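Local coordinates for protein inactive glucansucrase (Lactobacillus reuteri, PDB 5JBD) that belongs to glycoside hydrolase family 70 as an inactive glucansucrase, a calcium-bound protein built around a TIM-type barrel, at residues Glu172-Met178 and Val776-Tyr781; Ala313-Ser318 and Phe641-Leu647; Asn567-Thr571 and Ser583-Ala587. One frame throughout, in Å; residues are numbered along the deposited sequence.

Contact 1 of 3, residues Glu172-Met178 and Val776-Tyr781; sequences ELSLQSM and VNGQTY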
loop_
_atom_site.group_PDB
_atom_site.type_symbol
_atom_site.label_atom_id
_atom_site.label_comp_id
_atom_site.label_asym_id
_atom_site.label_seq_id
_atom_site.Cartn_x
_atom_site.Cartn_y
_atom_site.Cartn_z
ATOM N N GLU A 172 1.236 11.769 -21.443
ATOM C CA GLU A 172 0.687 10.526 -20.893
ATOM C C GLU A 172 -0.805 10.634 -20.534
ATOM O O GLU A 172 -1.473 9.612 -20.371
ATOM C CB GLU A 172 1.504 10.085 -19.684
ATOM C CG GLU A 172 2.957 9.775 -20.046
ATOM C CD GLU A 172 3.782 9.302 -18.859
ATOM O OE1 GLU A 172 3.338 9.472 -17.697
ATOM O OE2 GLU A 172 4.893 8.762 -19.092
ATOM N N LEU A 173 -1.294 11.873 -20.404
ATOM C CA LEU A 173 -2.717 12.205 -20.217
ATOM C C LEU A 173 -3.230 11.877 -18.814
ATOM O O LEU A 173 -4.123 11.057 -18.640
ATOM C CB LEU A 173 -3.595 11.565 -21.303
ATOM C CG LEU A 173 -3.211 11.824 -22.762
ATOM C CD1 LEU A 173 -4.130 11.021 -23.675
ATOM C CD2 LEU A 173 -3.278 13.302 -23.117
ATOM N N SER A 174 -2.637 12.519 -17.810
ATOM C CA SER A 174 -3.102 12.395 -16.430
ATOM C C SER A 174 -4.473 13.027 -16.270
ATOM O O SER A 174 -4.749 14.074 -16.839
ATOM C CB SER A 174 -2.136 13.068 -15.454
ATOM O OG SER A 174 -2.634 12.994 -14.121
ATOM N N LEU A 175 -5.311 12.403 -15.455
ATOM C CA LEU A 175 -6.584 13.004 -15.069
ATOM C C LEU A 175 -6.392 14.303 -14.246
ATOM O O LEU A 175 -7.283 15.145 -14.214
ATOM C CB LEU A 175 -7.454 11.982 -14.321
ATOM C CG LEU A 175 -7.792 10.686 -15.075
ATOM C CD1 LEU A 175 -8.439 9.670 -14.137
ATOM C CD2 LEU A 175 -8.716 10.962 -16.242
ATOM N N GLN A 176 -5.219 14.468 -13.623
ATOM C CA GLN A 176 -4.820 15.719 -12.937
ATOM C C GLN A 176 -4.892 16.973 -13.778
ATOM O O GLN A 176 -5.047 18.073 -13.221
ATOM C CB GLN A 176 -3.389 15.634 -12.401
ATOM C CG GLN A 176 -3.245 14.778 -11.150
ATOM C CD GLN A 176 -1.804 14.722 -10.614
ATOM O OE1 GLN A 176 -1.581 14.685 -9.399
ATOM N NE2 GLN A 176 -0.824 14.755 -11.514
ATOM N N SER A 177 -4.785 16.823 -15.095
ATOM C CA SER A 177 -4.749 17.971 -15.990
ATOM C C SER A 177 -6.123 18.514 -16.359
ATOM O O SER A 177 -6.207 19.494 -17.102
ATOM C CB SER A 177 -4.044 17.586 -17.286
ATOM O OG SER A 177 -4.907 16.761 -18.061
ATOM N N MET A 178 -7.196 17.881 -15.880
ATOM C CA MET A 178 -8.546 18.243 -16.316
ATOM C C MET A 178 -8.982 19.522 -15.623
ATOM O O MET A 178 -8.490 19.823 -14.534
ATOM C CB MET A 178 -9.520 17.066 -16.115
ATOM C CG MET A 178 -9.351 16.069 -17.274
ATOM S SD MET A 178 -10.133 16.636 -18.820
ATOM C CE MET A 178 -11.853 16.248 -18.517
ATOM N N VAL A 776 -9.135 11.216 -22.126
ATOM C CA VAL A 776 -8.946 12.295 -21.150
ATOM C C VAL A 776 -8.934 13.600 -21.936
ATOM O O VAL A 776 -8.109 13.763 -22.847
ATOM C CB VAL A 776 -7.631 12.134 -20.368
ATOM C CG1 VAL A 776 -7.498 13.217 -19.301
ATOM C CG2 VAL A 776 -7.556 10.753 -19.721
ATOM N N ASN A 777 -9.866 14.501 -21.612
ATOM C CA ASN A 777 -10.125 15.731 -22.403
ATOM C C ASN A 777 -10.275 15.427 -23.923
ATOM O O ASN A 777 -9.736 16.145 -24.765
ATOM C CB ASN A 777 -9.038 16.848 -22.169
ATOM C CG ASN A 777 -9.589 18.266 -22.332
ATOM O OD1 ASN A 777 -10.797 18.509 -22.276
ATOM N ND2 ASN A 777 -8.681 19.216 -22.570
ATOM N N GLY A 778 -10.984 14.348 -24.264
ATOM C CA GLY A 778 -11.148 13.925 -25.663
ATOM C C GLY A 778 -9.955 13.253 -26.347
ATOM O O GLY A 778 -10.038 12.935 -27.531
ATOM N N GLN A 779 -8.862 13.008 -25.615
ATOM C CA GLN A 779 -7.644 12.417 -26.179
ATOM C C GLN A 779 -7.369 11.050 -25.582
ATOM O O GLN A 779 -7.719 10.779 -24.427
ATOM C CB GLN A 779 -6.437 13.312 -25.914
ATOM C CG GLN A 779 -6.493 14.691 -26.562
ATOM C CD GLN A 779 -6.275 14.639 -28.074
ATOM O OE1 GLN A 779 -7.218 14.775 -28.865
ATOM N NE2 GLN A 779 -5.024 14.438 -28.482
ATOM N N THR A 780 -6.738 10.190 -26.374
ATOM C CA THR A 780 -6.351 8.858 -25.915
ATOM C C THR A 780 -5.135 8.354 -26.691
ATOM O O THR A 780 -4.662 9.020 -27.620
ATOM C CB THR A 780 -7.534 7.859 -26.038
ATOM O OG1 THR A 780 -7.238 6.657 -25.308
ATOM C CG2 THR A 780 -7.853 7.518 -27.504
ATOM N N TYR A 781 -4.636 7.185 -26.294
ATOM C CA TYR A 781 -3.672 6.429 -27.106
ATOM C C TYR A 781 -3.799 4.929 -26.876
ATOM O O TYR A 781 -4.160 4.501 -25.786
ATOM C CB TYR A 781 -2.233 6.893 -26.859
ATOM C CG TYR A 781 -1.786 7.000 -25.424
ATOM C CD1 TYR A 781 -1.216 5.912 -24.769
ATOM C CD2 TYR A 781 -1.873 8.207 -24.735
ATOM C CE1 TYR A 781 -0.775 6.016 -23.453
ATOM C CE2 TYR A 781 -1.431 8.326 -23.416
ATOM C CZ TYR A 781 -0.879 7.231 -22.779
ATOM O OH TYR A 781 -0.446 7.342 -21.473
#
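Residues Val776-Gln779 form a type I' beta turn, closed by two backbone hydrogen bonds between its first and last residues: Val776 N to Gln779 O (2.7 Å) and Gln779 N to Val776 O (3.0 Å). Asn777 and Gly778 fill its central positions with positive phi, which Asn tolerates and glycine adopts easily. Facing the turn, Glu172-Met178 bends at Leu173, also with positive phi, and enters a 3-10 turn at 175-177. An ST turn leads in, Ser174 OG accepting from Gln176 N at 3.0 Å; this OG also hydrogen-bonds to Asp192, whose carboxylate binds Leu175 N as well. The CA atoms of Leu173 and Val776 lie 6.3 Å apart.

These two bury the most surface. Leu173 lies against Val776 (CB to CB, 4.2 Å), and its CD1 is 3.8 Å from Tyr781 CD2. Branched Val776 also touches Leu175 (CG2 to CD2, 3.7 Å) and Met178 (CG1 to CG, 4.0 Å), while flexible Met178 brings SD to 3.5 Å from Asn777 N. Tyr781 combines apolar contact with a hydrogen bond, OH to Glu172 O, 2.7 Å.

Glu172 turns its carboxylate away, to Tyr786 and the backbone nitrogens of residues 848-850. Arg766 of strand 758-767 hydrogen-bonds through NH2 to Leu173 O and pairs by backbone with Tyr781, so the 172-178 loop packs on the turn in the connection between that strand and edge strand 784-791 of the six-stranded antiparallel sheet.

Contact 2 of 3, residues Ala313-Ser318 and Phe641-Leu647; sequences ANDHLS and FESNAAL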
loop_
_atom_site.group_PDB
_atom_site.type_symbol
_atom_site.label_atom_id
_atom_site.label_comp_id
_atom_site.label_asym_id
_atom_site.label_seq_id
_atom_site.Cartn_x
_atom_site.Cartn_y
_atom_site.Cartn_z
ATOM N N ALA A 313 -4.866 -23.438 12.808
ATOM C CA ALA A 313 -5.330 -22.285 12.022
ATOM C C ALA A 313 -5.048 -20.959 12.758
ATOM O O ALA A 313 -4.451 -20.043 12.194
ATOM C CB ALA A 313 -6.813 -22.407 11.704
ATOM N N ASN A 314 -5.424 -20.904 14.022
ATOM C CA ASN A 314 -5.272 -19.683 14.840
ATOM C C ASN A 314 -3.791 -19.329 15.162
ATOM O O ASN A 314 -3.438 -18.153 15.211
ATOM C CB ASN A 314 -6.114 -19.777 16.118
ATOM C CG ASN A 314 -7.629 -19.814 15.843
ATOM O OD1 ASN A 314 -8.069 -19.811 14.694
ATOM N ND2 ASN A 314 -8.429 -19.869 16.911
ATOM N N ASP A 315 -2.943 -20.342 15.339
ATOM C CA ASP A 315 -1.487 -20.129 15.466
ATOM C C ASP A 315 -0.873 -19.508 14.202
ATOM O O ASP A 315 0.210 -18.907 14.274
ATOM C CB ASP A 315 -0.758 -21.434 15.790
ATOM C CG ASP A 315 -0.899 -21.865 17.254
ATOM O OD1 ASP A 315 -1.335 -21.075 18.106
ATOM O OD2 ASP A 315 -0.576 -23.032 17.555
ATOM N N HIS A 316 -1.548 -19.654 13.056
ATOM C CA HIS A 316 -1.084 -19.073 11.790
ATOM C C HIS A 316 -2.086 -18.052 11.255
ATOM O O HIS A 316 -2.394 -18.007 10.063
ATOM C CB HIS A 316 -0.780 -20.214 10.802
ATOM C CG HIS A 316 0.328 -21.105 11.270
ATOM N ND1 HIS A 316 1.660 -20.758 11.145
ATOM C CD2 HIS A 316 0.309 -22.300 11.914
ATOM C CE1 HIS A 316 2.411 -21.706 11.678
ATOM N NE2 HIS A 316 1.620 -22.652 12.148
ATOM N N LEU A 317 -2.567 -17.195 12.164
ATOM C CA LEU A 317 -3.585 -16.203 11.839
ATOM C C LEU A 317 -3.186 -15.420 10.617
ATOM O O LEU A 317 -2.084 -14.882 10.570
ATOM C CB LEU A 317 -3.783 -15.235 13.016
ATOM C CG LEU A 317 -5.037 -14.356 12.966
ATOM C CD1 LEU A 317 -6.313 -15.197 13.048
ATOM C CD2 LEU A 317 -4.993 -13.308 14.080
ATOM N N SER A 318 -4.072 -15.376 9.625
ATOM C CA SER A 318 -3.882 -14.559 8.440
ATOM C C SER A 318 -5.153 -13.762 8.144
ATOM O O SER A 318 -6.267 -14.232 8.398
ATOM C CB SER A 318 -3.459 -15.434 7.243
ATOM O OG SER A 318 -2.201 -16.073 7.501
ATOM N N PHE A 641 -10.743 -20.686 9.438
ATOM C CA PHE A 641 -11.142 -19.783 10.531
ATOM C C PHE A 641 -12.629 -19.921 10.875
ATOM O O PHE A 641 -13.459 -20.124 10.002
ATOM C CB PHE A 641 -10.716 -18.340 10.265
ATOM C CG PHE A 641 -9.230 -18.189 10.247
ATOM C CD1 PHE A 641 -8.499 -18.401 11.413
ATOM C CD2 PHE A 641 -8.544 -17.973 9.059
ATOM C CE1 PHE A 641 -7.125 -18.330 11.405
ATOM C CE2 PHE A 641 -7.171 -17.914 9.052
ATOM C CZ PHE A 641 -6.459 -18.097 10.221
ATOM N N GLU A 642 -12.910 -19.867 12.172
ATOM C CA GLU A 642 -14.248 -19.930 12.723
ATOM C C GLU A 642 -14.354 -18.808 13.754
ATOM O O GLU A 642 -13.459 -18.659 14.594
ATOM C CB GLU A 642 -14.450 -21.233 13.448
ATOM C CG GLU A 642 -14.350 -22.486 12.590
ATOM C CD GLU A 642 -14.582 -23.736 13.411
ATOM O OE1 GLU A 642 -13.931 -23.870 14.467
ATOM O OE2 GLU A 642 -15.410 -24.572 13.014
ATOM N N SER A 643 -15.439 -18.049 13.684
ATOM C CA SER A 643 -15.702 -16.926 14.612
ATOM C C SER A 643 -16.324 -17.477 15.881
ATOM O O SER A 643 -17.530 -17.696 15.958
ATOM C CB SER A 643 -16.602 -15.874 13.948
ATOM O OG SER A 643 -16.658 -14.661 14.698
ATOM N N ASN A 644 -15.489 -17.723 16.883
ATOM C CA ASN A 644 -15.938 -18.294 18.157
ATOM C C ASN A 644 -15.111 -17.680 19.279
ATOM O O ASN A 644 -14.265 -16.822 19.016
ATOM C CB ASN A 644 -15.826 -19.835 18.122
ATOM C CG ASN A 644 -14.435 -20.324 17.755
ATOM O OD1 ASN A 644 -13.427 -19.766 18.187
ATOM N ND2 ASN A 644 -14.375 -21.387 16.953
ATOM N N ALA A 645 -15.335 -18.126 20.509
ATOM C CA ALA A 645 -14.619 -17.592 21.668
ATOM C C ALA A 645 -13.084 -17.698 21.569
ATOM O O ALA A 645 -12.350 -16.812 22.069
ATOM C CB ALA A 645 -15.128 -18.258 22.946
ATOM N N ALA A 646 -12.580 -18.748 20.917
ATOM C CA ALA A 646 -11.127 -18.891 20.773
ATOM C C ALA A 646 -10.557 -17.859 19.806
ATOM O O ALA A 646 -9.562 -17.198 20.123
ATOM C CB ALA A 646 -10.744 -20.301 20.362
ATOM N N LEU A 647 -11.177 -17.692 18.644
ATOM C CA LEU A 647 -10.687 -16.695 17.687
ATOM C C LEU A 647 -10.838 -15.282 18.263
ATOM O O LEU A 647 -9.943 -14.437 18.085
ATOM C CB LEU A 647 -11.414 -16.793 16.350
ATOM C CG LEU A 647 -10.793 -15.950 15.227
ATOM C CD1 LEU A 647 -9.425 -16.501 14.838
ATOM C CD2 LEU A 647 -11.693 -15.922 14.011
HETATM O O HOH W 1 -11.323 -20.695 16.330
HETATM O O HOH W 2 -10.417 -20.873 13.660
#
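Phe641 is the residue most covered here, and its ring fits into the bend where helix 310-315 ends and the chain turns toward strand 319-320. Ala313 O comes within 3.3 Å of Phe641 CE1, and the small Ala313 side chain leaves room for the ring, with CB 4.1 Å from CE1. Leu317 CD1 adds an apolar contact 3.6 Å from the same CE1, while His316 O lies near the ring plane at its edge, 4.1 Å from Phe641 CZ. Phe fills this space without needing a hydrogen-bond partner, and the weakly positive C-H rim of its ring tolerates a carbonyl oxygen at the edge.

Both segments lead into the barrel of parallel strands. Residues 313-318 run from a helix into strand 319-320; residues 641-647 enter the short, weakly bonded helix 645-648 ahead of strand 652-654. This succession of helix and parallel strand is that of the TIM-type barrel, circularly permuted in family 70.

No direct hydrogen bond joins the segments; Asn314, second in buried area, works through water, its amide offering both acceptor and donor. Water 2 joins its OD1 (2.8 Å) to Glu642 N (3.1 Å), and water 1 lies 3.1 Å from Asn314 ND2 and 3.0 Å from Asn644 OD1. Asn644 is the N-cap residue, whose short side chain lets OD1 accept from the otherwise unsatisfied first-turn nitrogen Leu647 N at 3.1 Å. Leu647 CD1 makes apolar contact with Leu317 CD1 at 3.8 Å.

Contact 3 of 3, residues Asn567-Thr571 and Ser583-Ala587; sequences NLIDT and SENPA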
loop_
_atom_site.group_PDB
_atom_site.type_symbol
_atom_site.label_atom_id
_atom_site.label_comp_id
_atom_site.label_asym_id
_atom_site.label_seq_id
_atom_site.Cartn_x
_atom_site.Cartn_y
_atom_site.Cartn_z
ATOM N N ASN A 567 -15.734 0.753 38.621
ATOM C CA ASN A 567 -15.818 1.842 37.660
ATOM C C ASN A 567 -14.470 1.962 36.946
ATOM O O ASN A 567 -13.591 2.731 37.357
ATOM C CB ASN A 567 -16.159 3.142 38.411
ATOM C CG ASN A 567 -16.538 4.282 37.490
ATOM O OD1 ASN A 567 -16.356 4.217 36.288
ATOM N ND2 ASN A 567 -17.079 5.356 38.078
ATOM N N LEU A 568 -14.310 1.202 35.870
ATOM C CA LEU A 568 -13.037 1.169 35.138
ATOM C C LEU A 568 -12.711 2.496 34.461
ATOM O O LEU A 568 -11.587 2.997 34.574
ATOM C CB LEU A 568 -13.049 0.071 34.080
ATOM C CG LEU A 568 -11.692 -0.220 33.413
ATOM C CD1 LEU A 568 -10.854 -1.110 34.312
ATOM C CD2 LEU A 568 -11.899 -0.888 32.070
ATOM N N ILE A 569 -13.671 3.026 33.713
ATOM C CA ILE A 569 -13.549 4.337 33.073
ATOM C C ILE A 569 -14.872 5.074 33.240
ATOM O O ILE A 569 -15.924 4.496 33.005
ATOM C CB ILE A 569 -13.249 4.233 31.559
ATOM C CG1 ILE A 569 -11.961 3.435 31.309
ATOM C CG2 ILE A 569 -13.154 5.630 30.932
ATOM C CD1 ILE A 569 -11.654 3.197 29.844
ATOM N N ASP A 570 -14.801 6.353 33.604
ATOM C CA ASP A 570 -15.969 7.237 33.659
ATOM C C ASP A 570 -15.562 8.593 33.072
ATOM O O ASP A 570 -14.368 8.906 32.981
ATOM C CB ASP A 570 -16.474 7.376 35.105
ATOM C CG ASP A 570 -17.989 7.674 35.208
ATOM O OD1 ASP A 570 -18.623 8.086 34.212
ATOM O OD2 ASP A 570 -18.540 7.517 36.321
ATOM N N THR A 571 -16.551 9.382 32.659
ATOM C CA THR A 571 -16.305 10.681 32.027
ATOM C C THR A 571 -16.396 11.813 33.068
ATOM O O THR A 571 -17.269 11.784 33.939
ATOM C CB THR A 571 -17.290 10.913 30.859
ATOM O OG1 THR A 571 -17.212 9.808 29.942
ATOM C CG2 THR A 571 -16.980 12.179 30.113
ATOM N N SER A 583 -16.443 12.147 38.817
ATOM C CA SER A 583 -17.423 11.631 37.865
ATOM C C SER A 583 -18.793 11.479 38.542
ATOM O O SER A 583 -18.928 11.671 39.756
ATOM C CB SER A 583 -16.955 10.289 37.292
ATOM O OG SER A 583 -16.901 9.300 38.311
ATOM N N GLU A 584 -19.801 11.132 37.751
ATOM C CA GLU A 584 -21.176 10.985 38.257
ATOM C C GLU A 584 -21.381 9.747 39.117
ATOM O O GLU A 584 -22.332 9.689 39.877
ATOM C CB GLU A 584 -22.168 10.949 37.102
ATOM C CG GLU A 584 -22.207 12.219 36.272
ATOM C CD GLU A 584 -22.902 12.003 34.938
ATOM O OE1 GLU A 584 -22.307 11.385 34.019
ATOM O OE2 GLU A 584 -24.055 12.450 34.814
ATOM N N ASN A 585 -20.502 8.754 38.988
ATOM C CA ASN A 585 -20.635 7.479 39.702
ATOM C C ASN A 585 -19.419 7.226 40.598
ATOM O O ASN A 585 -18.314 7.673 40.280
ATOM C CB ASN A 585 -20.771 6.343 38.690
ATOM C CG ASN A 585 -21.906 6.579 37.707
ATOM O OD1 ASN A 585 -23.072 6.329 38.020
ATOM N ND2 ASN A 585 -21.570 7.063 36.513
ATOM N N PRO A 586 -19.612 6.486 41.707
ATOM C CA PRO A 586 -18.506 6.167 42.617
ATOM C C PRO A 586 -17.639 4.996 42.099
ATOM O O PRO A 586 -17.898 4.465 41.006
ATOM C CB PRO A 586 -19.240 5.797 43.909
ATOM C CG PRO A 586 -20.477 5.124 43.412
ATOM C CD PRO A 586 -20.866 5.846 42.148
ATOM N N ALA A 587 -16.627 4.606 42.880
ATOM C CA ALA A 587 -15.647 3.589 42.459
ATOM C C ALA A 587 -16.246 2.193 42.266
ATOM O O ALA A 587 -15.764 1.415 41.434
ATOM C CB ALA A 587 -14.501 3.520 43.465
HETATM O O HOH W 3 -19.662 10.588 34.808
#
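A classic beta bulge sets up this contact: Leu568 and Ile569 both face Val615 of the neighbouring strand 612-618. The extra residue breaks the alternation of the strand, so Asn567 and Asp570, three positions apart, both point toward residues 583-587.

Asp570 gathers the donors. Its OD2 accepts from Asn567 ND2 and from Asn585 ND2, each at 3.1 Å, and Ser583 OG also lies 3.1 Å from OD2. Its OD1 accepts from Thr571 N at 2.9 Å. Water 3 lies 2.8 Å from both Asp570 OD1 and Thr571 O, and accepts from Glu584 N at 3.0 Å. Asn567 suits its place because its amide has two protons to give: besides Asp570, ND2 reaches Pro586 O at 3.2 Å. Its backbone N bonds Ala587 O at 2.9 Å, just where strand 588-590 begins to pair antiparallel with strand 564-571. Asn585 ND2 is shared likewise, with Thr600 O of strand 596-605.

No apolar side-chain pairs join these segments. The buried carboxylate of Asp570 is met by neutral amides, a backbone nitrogen, water and the nearby Ser583 hydroxyl, so directional hydrogen bonds, rather than hydrophobic packing, hold the irregular loop to the bulged strand.

The contacts enclose one another along the chain: 567-571 and 583-587 lie between the two halves of contact 2, which in turn lie between those of contact 1. Contact 1 thus spans all eight parallel barrel strands, from 279-282 to 743-748, and lies beside the six-stranded antiparallel sheet. Contact 2 lies where two segments lead into barrel strands 319-320 and 652-654, and contact 3 in an antiparallel sheet largely formed by chain between barrel strands 460-464 and 652-654. Contacts 1 and 2, 1 and 3, and 2 and 3 are about 47, 59 and 35 Å apart between centres. None touches another; contacts 1 and 2 join segments far apart in sequence, contact 3 segments 12 residues apart.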